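Local coordinates for VAO-type flavoprotein oxidase VAO615 (Myceliophthora thermophila, PDB 6F72) that binds one FAD through two covalent links and probably acts as an oxidase that passes electrons to molecular oxygen, its substrate still unknown, at residues G235-D249 against D451-L465. Residues are numbered along the deposited sequence; the frame is centred on the assembly and turned at random.
Sequences GGHSILSSSYGVAAD and DSFSVADKPHPANSL. With FAD (flavin-adenine dinucleotide), chain E.
Asp249 and His460 lie nearly flat on each other: carboxylate and imidazole planes differ by only 17°, with OD1 of Asp249 3.5 Å above the ring plane, toward its rim. The same OD1 turns its anti lone pair to Asn463, whose ND2 donates at 3.0 Å within its own amide plane, and Arg470 adds a salt bridge. OD2 instead receives Val246 N from above the carboxylate plane, so the short acid's two oxygens have separate tasks. Both ends of the Asn463 amide are used, as OD1 accepts from Leu465 N, closing an Asx turn.

Beside this polar cluster Val246 and Leu465 meet tip to tip, CG2 to CD2, tightly at 3.4 Å; Leu465 CD1 also touches Gly235 CA. Lys458 passes CD beside Gly245, where positive phi and the nearness of Asp249 OD2 suit glycine. Its long chain then bends at chi4 (80°), and NZ reaches two carbonyls, Ser242 O at 2.7 Å and Ser454 O at 2.8 Å. Ser242's small hydroxyl lets backbone 453-454 come close: OG accepts from Ser454 N (3.2 Å) and also bonds Asn338 O.

At the flavin end, Asp451 CB meets the His237 ring obliquely, 3.6 Å from CD2; OD1 lies in plane at the ring edge and bonds Thr341, while OD2 is buried near Ile239 CG2 without a polar partner in the model. His237 N donates to FAD O2. The contact joins the FAD-binding domain to the end of strand 448-452 in the seven-stranded antiparallel sheet; helix 468-471 touches His237 and His460, helix 316-335 packs on Ser242 and helix 391-399 on Ile239.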
loop_
_atom_site.group_PDB
_atom_site.type_symbol
_atom_site.label_atom_id
_atom_site.label_comp_id
_atom_site.label_asym_id
_atom_site.label_seq_id
_atom_site.Cartn_x
_atom_site.Cartn_y
_atom_site.Cartn_z
ATOM N N GLY A 235 6.028 5.720 -0.751
ATOM C CA GLY A 235 5.787 6.359 -2.038
ATOM C C GLY A 235 4.378 6.890 -2.100
ATOM O O GLY A 235 4.126 8.032 -1.673
ATOM N N GLY A 236 3.468 6.058 -2.611
ATOM C CA GLY A 236 2.039 6.353 -2.588
ATOM C C GLY A 236 1.527 6.986 -3.864
ATOM O O GLY A 236 1.554 8.217 -4.020
ATOM N N HIS A 237 1.040 6.153 -4.781
ATOM C CA HIS A 237 0.412 6.691 -5.980
ATOM C C HIS A 237 -1.086 6.950 -5.787
ATOM O O HIS A 237 -1.702 6.465 -4.829
ATOM C CB HIS A 237 0.726 5.833 -7.203
ATOM C CG HIS A 237 -0.191 4.667 -7.389
ATOM N ND1 HIS A 237 0.029 3.441 -6.790
ATOM C CD2 HIS A 237 -1.317 4.529 -8.134
ATOM C CE1 HIS A 237 -0.934 2.606 -7.144
ATOM N NE2 HIS A 237 -1.759 3.239 -7.962
ATOM N N SER A 238 -1.649 7.720 -6.707
ATOM C CA SER A 238 -2.984 8.278 -6.584
ATOM C C SER A 238 -3.442 8.680 -7.968
ATOM O O SER A 238 -2.607 8.993 -8.832
ATOM C CB SER A 238 -2.934 9.529 -5.688
ATOM O OG SER A 238 -4.171 10.227 -5.637
ATOM N N ILE A 239 -4.759 8.708 -8.174
ATOM C CA ILE A 239 -5.361 9.235 -9.416
ATOM C C ILE A 239 -5.120 10.763 -9.548
ATOM O O ILE A 239 -5.325 11.365 -10.612
ATOM C CB ILE A 239 -6.866 8.847 -9.541
ATOM C CG1 ILE A 239 -7.698 9.399 -8.357
ATOM C CG2 ILE A 239 -7.013 7.324 -9.668
ATOM C CD1 ILE A 239 -9.206 9.411 -8.565
ATOM N N LEU A 240 -4.646 11.361 -8.460
ATOM C CA LEU A 240 -4.358 12.780 -8.387
ATOM C C LEU A 240 -2.868 13.086 -8.569
ATOM O O LEU A 240 -2.458 14.251 -8.516
ATOM C CB LEU A 240 -4.861 13.364 -7.048
ATOM C CG LEU A 240 -6.344 13.711 -6.857
ATOM C CD1 LEU A 240 -6.524 14.483 -5.550
ATOM C CD2 LEU A 240 -6.968 14.481 -8.019
ATOM N N SER A 241 -2.066 12.044 -8.783
ATOM C CA SER A 241 -0.620 12.204 -8.850
ATOM C C SER A 241 -0.121 13.025 -10.043
ATOM O O SER A 241 0.876 13.732 -9.914
ATOM C CB SER A 241 0.090 10.860 -8.746
ATOM O OG SER A 241 0.044 10.409 -7.404
ATOM N N SER A 242 -0.845 12.980 -11.161
ATOM C CA SER A 242 -0.515 13.797 -12.338
ATOM C C SER A 242 -0.712 15.284 -12.057
ATOM O O SER A 242 -0.104 16.129 -12.720
ATOM C CB SER A 242 -1.360 13.406 -13.542
ATOM O OG SER A 242 -1.056 12.101 -13.962
ATOM N N SER A 243 -1.581 15.590 -11.096
ATOM C CA SER A 243 -1.816 16.961 -10.688
ATOM C C SER A 243 -0.896 17.393 -9.541
ATOM O O SER A 243 -0.422 18.539 -9.539
ATOM C CB SER A 243 -3.284 17.191 -10.328
ATOM O OG SER A 243 -4.104 17.175 -11.481
ATOM N N TYR A 244 -0.620 16.493 -8.586
ATOM C CA TYR A 244 0.098 16.883 -7.356
ATOM C C TYR A 244 1.288 16.033 -6.895
ATOM O O TYR A 244 1.775 16.206 -5.768
ATOM C CB TYR A 244 -0.876 17.030 -6.195
ATOM C CG TYR A 244 -2.152 17.784 -6.498
ATOM C CD1 TYR A 244 -2.146 19.157 -6.810
ATOM C CD2 TYR A 244 -3.376 17.126 -6.439
ATOM C CE1 TYR A 244 -3.340 19.830 -7.066
ATOM C CE2 TYR A 244 -4.566 17.787 -6.691
ATOM C CZ TYR A 244 -4.550 19.126 -6.996
ATOM O OH TYR A 244 -5.761 19.722 -7.229
ATOM N N GLY A 245 1.757 15.126 -7.745
ATOM C CA GLY A 245 2.875 14.259 -7.381
ATOM C C GLY A 245 2.428 13.072 -6.552
ATOM O O GLY A 245 1.230 12.889 -6.295
ATOM N N VAL A 246 3.395 12.260 -6.125
ATOM C CA VAL A 246 3.102 11.104 -5.266
ATOM C C VAL A 246 2.828 11.587 -3.852
ATOM O O VAL A 246 3.164 12.705 -3.523
ATOM C CB VAL A 246 4.226 10.023 -5.282
ATOM C CG1 VAL A 246 4.489 9.558 -6.693
ATOM C CG2 VAL A 246 5.500 10.528 -4.625
ATOM N N ALA A 247 2.213 10.737 -3.032
ATOM C CA ALA A 247 1.930 11.032 -1.622
ATOM C C ALA A 247 3.129 11.651 -0.882
ATOM O O ALA A 247 2.995 12.718 -0.273
ATOM C CB ALA A 247 1.445 9.764 -0.924
ATOM N N ALA A 248 4.298 11.010 -0.991
ATOM C CA ALA A 248 5.509 11.416 -0.293
ATOM C C ALA A 248 6.025 12.842 -0.656
ATOM O O ALA A 248 6.680 13.490 0.174
ATOM C CB ALA A 248 6.586 10.375 -0.483
ATOM N N ASP A 249 5.699 13.299 -1.876
ATOM C CA ASP A 249 5.985 14.647 -2.379
ATOM C C ASP A 249 5.233 15.707 -1.597
ATOM O O ASP A 249 5.692 16.858 -1.490
ATOM C CB ASP A 249 5.553 14.780 -3.839
ATOM C CG ASP A 249 6.458 14.054 -4.787
ATOM O OD1 ASP A 249 7.602 13.699 -4.416
ATOM O OD2 ASP A 249 6.015 13.854 -5.935
ATOM N N ASP A 451 -2.276 1.978 -13.092
ATOM C CA ASP A 451 -2.471 3.399 -12.984
ATOM C C ASP A 451 -1.484 4.124 -13.874
ATOM O O ASP A 451 -0.396 3.615 -14.144
ATOM C CB ASP A 451 -2.325 3.860 -11.552
ATOM C CG ASP A 451 -3.572 4.527 -11.057
ATOM O OD1 ASP A 451 -4.451 3.771 -10.566
ATOM O OD2 ASP A 451 -3.667 5.787 -11.184
ATOM N N SER A 452 -1.885 5.313 -14.312
ATOM C CA SER A 452 -1.061 6.156 -15.165
ATOM C C SER A 452 -0.911 7.538 -14.549
ATOM O O SER A 452 -1.849 8.067 -13.932
ATOM C CB SER A 452 -1.648 6.231 -16.571
ATOM O OG SER A 452 -2.989 6.679 -16.542
ATOM N N PHE A 453 0.277 8.113 -14.721
ATOM C CA PHE A 453 0.673 9.338 -14.018
ATOM C C PHE A 453 1.874 10.003 -14.677
ATOM O O PHE A 453 2.697 9.331 -15.308
ATOM C CB PHE A 453 1.028 9.020 -12.549
ATOM C CG PHE A 453 2.141 8.022 -12.402
ATOM C CD1 PHE A 453 3.477 8.439 -12.377
ATOM C CD2 PHE A 453 1.865 6.666 -12.322
ATOM C CE1 PHE A 453 4.510 7.521 -12.272
ATOM C CE2 PHE A 453 2.891 5.742 -12.207
ATOM C CZ PHE A 453 4.215 6.164 -12.182
ATOM N N SER A 454 1.972 11.321 -14.502
ATOM C CA SER A 454 3.197 12.069 -14.753
ATOM C C SER A 454 3.537 12.839 -13.470
ATOM O O SER A 454 2.771 13.697 -13.043
ATOM C CB SER A 454 3.022 13.009 -15.946
ATOM O OG SER A 454 4.209 13.739 -16.176
ATOM N N VAL A 455 4.663 12.502 -12.843
ATOM C CA VAL A 455 5.046 13.084 -11.543
ATOM C C VAL A 455 6.438 13.760 -11.565
ATOM O O VAL A 455 7.073 13.947 -10.514
ATOM C CB VAL A 455 4.949 12.059 -10.378
ATOM C CG1 VAL A 455 3.509 11.586 -10.151
ATOM C CG2 VAL A 455 5.896 10.885 -10.581
ATOM N N ALA A 456 6.913 14.102 -12.761
ATOM C CA ALA A 456 8.168 14.822 -12.906
ATOM C C ALA A 456 7.904 16.329 -12.910
ATOM O O ALA A 456 6.813 16.777 -13.291
ATOM C CB ALA A 456 8.888 14.390 -14.178
ATOM N N ASP A 457 8.891 17.093 -12.442
ATOM C CA ASP A 457 8.933 18.573 -12.588
ATOM C C ASP A 457 7.781 19.349 -11.908
ATOM O O ASP A 457 7.328 20.408 -12.373
ATOM C CB ASP A 457 9.110 18.976 -14.068
ATOM C CG ASP A 457 10.297 18.281 -14.726
ATOM O OD1 ASP A 457 11.429 18.376 -14.189
ATOM O OD2 ASP A 457 10.094 17.638 -15.779
ATOM N N LYS A 458 7.310 18.785 -10.804
ATOM C CA LYS A 458 6.438 19.479 -9.873
ATOM C C LYS A 458 7.261 19.804 -8.638
ATOM O O LYS A 458 8.168 19.036 -8.274
ATOM C CB LYS A 458 5.287 18.588 -9.470
ATOM C CG LYS A 458 4.320 18.297 -10.589
ATOM C CD LYS A 458 3.500 17.088 -10.201
ATOM C CE LYS A 458 2.280 17.011 -11.080
ATOM N NZ LYS A 458 2.604 16.418 -12.405
ATOM N N PRO A 459 6.962 20.937 -7.980
ATOM C CA PRO A 459 7.782 21.287 -6.825
ATOM C C PRO A 459 7.421 20.404 -5.634
ATOM O O PRO A 459 6.242 20.198 -5.360
ATOM C CB PRO A 459 7.415 22.760 -6.552
ATOM C CG PRO A 459 6.520 23.186 -7.686
ATOM C CD PRO A 459 5.898 21.932 -8.212
ATOM N N HIS A 460 8.440 19.863 -4.976
ATOM C CA HIS A 460 8.292 19.107 -3.735
ATOM C C HIS A 460 9.649 19.222 -3.047
ATOM O O HIS A 460 10.634 19.472 -3.727
ATOM C CB HIS A 460 7.958 17.621 -4.037
ATOM C CG HIS A 460 9.022 16.928 -4.826
ATOM N ND1 HIS A 460 10.123 16.348 -4.237
ATOM C CD2 HIS A 460 9.198 16.794 -6.162
ATOM C CE1 HIS A 460 10.923 15.870 -5.170
ATOM N NE2 HIS A 460 10.378 16.115 -6.349
ATOM N N PRO A 461 9.719 19.039 -1.714
ATOM C CA PRO A 461 11.041 18.941 -1.072
ATOM C C PRO A 461 11.818 17.704 -1.517
ATOM O O PRO A 461 11.205 16.714 -1.974
ATOM C CB PRO A 461 10.695 18.787 0.414
ATOM C CG PRO A 461 9.328 19.376 0.555
ATOM C CD PRO A 461 8.629 18.994 -0.716
ATOM N N ALA A 462 13.142 17.748 -1.352
ATOM C CA ALA A 462 13.988 16.568 -1.527
ATOM C C ALA A 462 13.432 15.387 -0.706
ATOM O O ALA A 462 13.063 15.542 0.461
ATOM C CB ALA A 462 15.418 16.861 -1.128
ATOM N N ASN A 463 13.345 14.230 -1.350
ATOM C CA ASN A 463 12.891 12.990 -0.707
ATOM C C ASN A 463 13.573 11.776 -1.350
ATOM O O ASN A 463 14.330 11.935 -2.315
ATOM C CB ASN A 463 11.355 12.900 -0.658
ATOM C CG ASN A 463 10.707 12.855 -2.025
ATOM O OD1 ASN A 463 11.110 12.075 -2.895
ATOM N ND2 ASN A 463 9.667 13.664 -2.213
ATOM N N SER A 464 13.358 10.594 -0.778
ATOM C CA SER A 464 14.035 9.356 -1.217
ATOM C C SER A 464 13.263 8.536 -2.262
ATOM O O SER A 464 13.674 7.419 -2.622
ATOM C CB SER A 464 14.408 8.493 -0.013
ATOM O OG SER A 464 13.247 8.005 0.676
ATOM N N LEU A 465 12.181 9.119 -2.773
ATOM C CA LEU A 465 11.351 8.486 -3.778
ATOM C C LEU A 465 12.192 8.006 -4.953
ATOM O O LEU A 465 12.988 8.771 -5.516
ATOM C CB LEU A 465 10.236 9.427 -4.230
ATOM C CG LEU A 465 9.163 8.811 -5.122
ATOM C CD1 LEU A 465 8.092 8.092 -4.296
ATOM C CD2 LEU A 465 8.545 9.847 -6.043
HETATM P PA FAD E . 0.141 -1.615 7.133
HETATM O O1A FAD E . 0.271 -3.051 6.693
HETATM O O2A FAD E . -0.492 -1.385 8.477
HETATM O O5B FAD E . 1.600 -0.944 7.090
HETATM C C5B FAD E . 2.504 -1.167 6.008
HETATM C C4B FAD E . 3.953 -0.974 6.442
HETATM O O4B FAD E . 4.120 0.338 6.985
HETATM C C3B FAD E . 4.423 -1.936 7.516
HETATM O O3B FAD E . 5.801 -2.222 7.242
HETATM C C2B FAD E . 4.319 -1.152 8.813
HETATM O O2B FAD E . 5.290 -1.576 9.773
HETATM C C1B FAD E . 4.574 0.271 8.348
HETATM N N9A FAD E . 3.846 1.313 9.112
HETATM C C8A FAD E . 2.539 1.621 8.974
HETATM N N7A FAD E . 2.200 2.650 9.791
HETATM C C5A FAD E . 3.308 3.015 10.456
HETATM C C6A FAD E . 3.646 4.035 11.473
HETATM N N6A FAD E . 2.683 4.863 11.935
HETATM N N1A FAD E . 4.921 4.094 11.921
HETATM C C2A FAD E . 5.885 3.263 11.468
HETATM N N3A FAD E . 5.646 2.311 10.531
HETATM C C4A FAD E . 4.400 2.141 10.000
HETATM N N1 FAD E . -0.855 1.698 -2.842
HETATM C C2 FAD E . -0.819 2.699 -3.758
HETATM O O2 FAD E . 0.250 3.332 -3.923
HETATM N N3 FAD E . -1.902 3.028 -4.496
HETATM C C4 FAD E . -3.085 2.400 -4.400
HETATM O O4 FAD E . -4.061 2.738 -5.108
HETATM C C4X FAD E . -3.204 1.304 -3.413
HETATM N N5 FAD E . -4.361 0.628 -3.241
HETATM C C5X FAD E . -4.467 -0.386 -2.334
HETATM C C6 FAD E . -5.687 -1.076 -2.168
HETATM C C7 FAD E . -5.766 -2.119 -1.218
HETATM C C7M FAD E . -7.085 -2.854 -1.061
HETATM C C8 FAD E . -4.566 -2.482 -0.380
HETATM C C8M FAD E . -4.577 -3.519 0.734
HETATM C C9 FAD E . -3.375 -1.786 -0.561
HETATM C C9A FAD E . -3.273 -0.757 -1.501
HETATM N N10 FAD E . -2.059 -0.046 -1.657
HETATM C C10 FAD E . -1.988 0.982 -2.622
HETATM C "C1'" FAD E . -0.880 -0.435 -0.887
HETATM C "C2'" FAD E . -0.445 0.429 0.259
HETATM O "O2'" FAD E . 0.156 1.600 -0.287
HETATM C "C3'" FAD E . 0.583 -0.402 1.018
HETATM O "O3'" FAD E . 0.083 -1.731 1.278
HETATM C "C4'" FAD E . 0.982 0.270 2.323
HETATM O "O4'" FAD E . 2.108 -0.409 2.882
HETATM C "C5'" FAD E . -0.189 0.342 3.305
HETATM O "O5'" FAD E . 0.217 0.878 4.555
HETATM P P FAD E . -0.760 0.753 5.823
HETATM O O1P FAD E . -2.136 1.196 5.416
HETATM O O2P FAD E . -0.018 1.406 6.967
HETATM O O3P FAD E . -0.773 -0.844 6.061
HETATM O O HOH W 1 -2.065 10.158 -11.373
HETATM O O HOH W 2 8.623 15.209 -0.107
#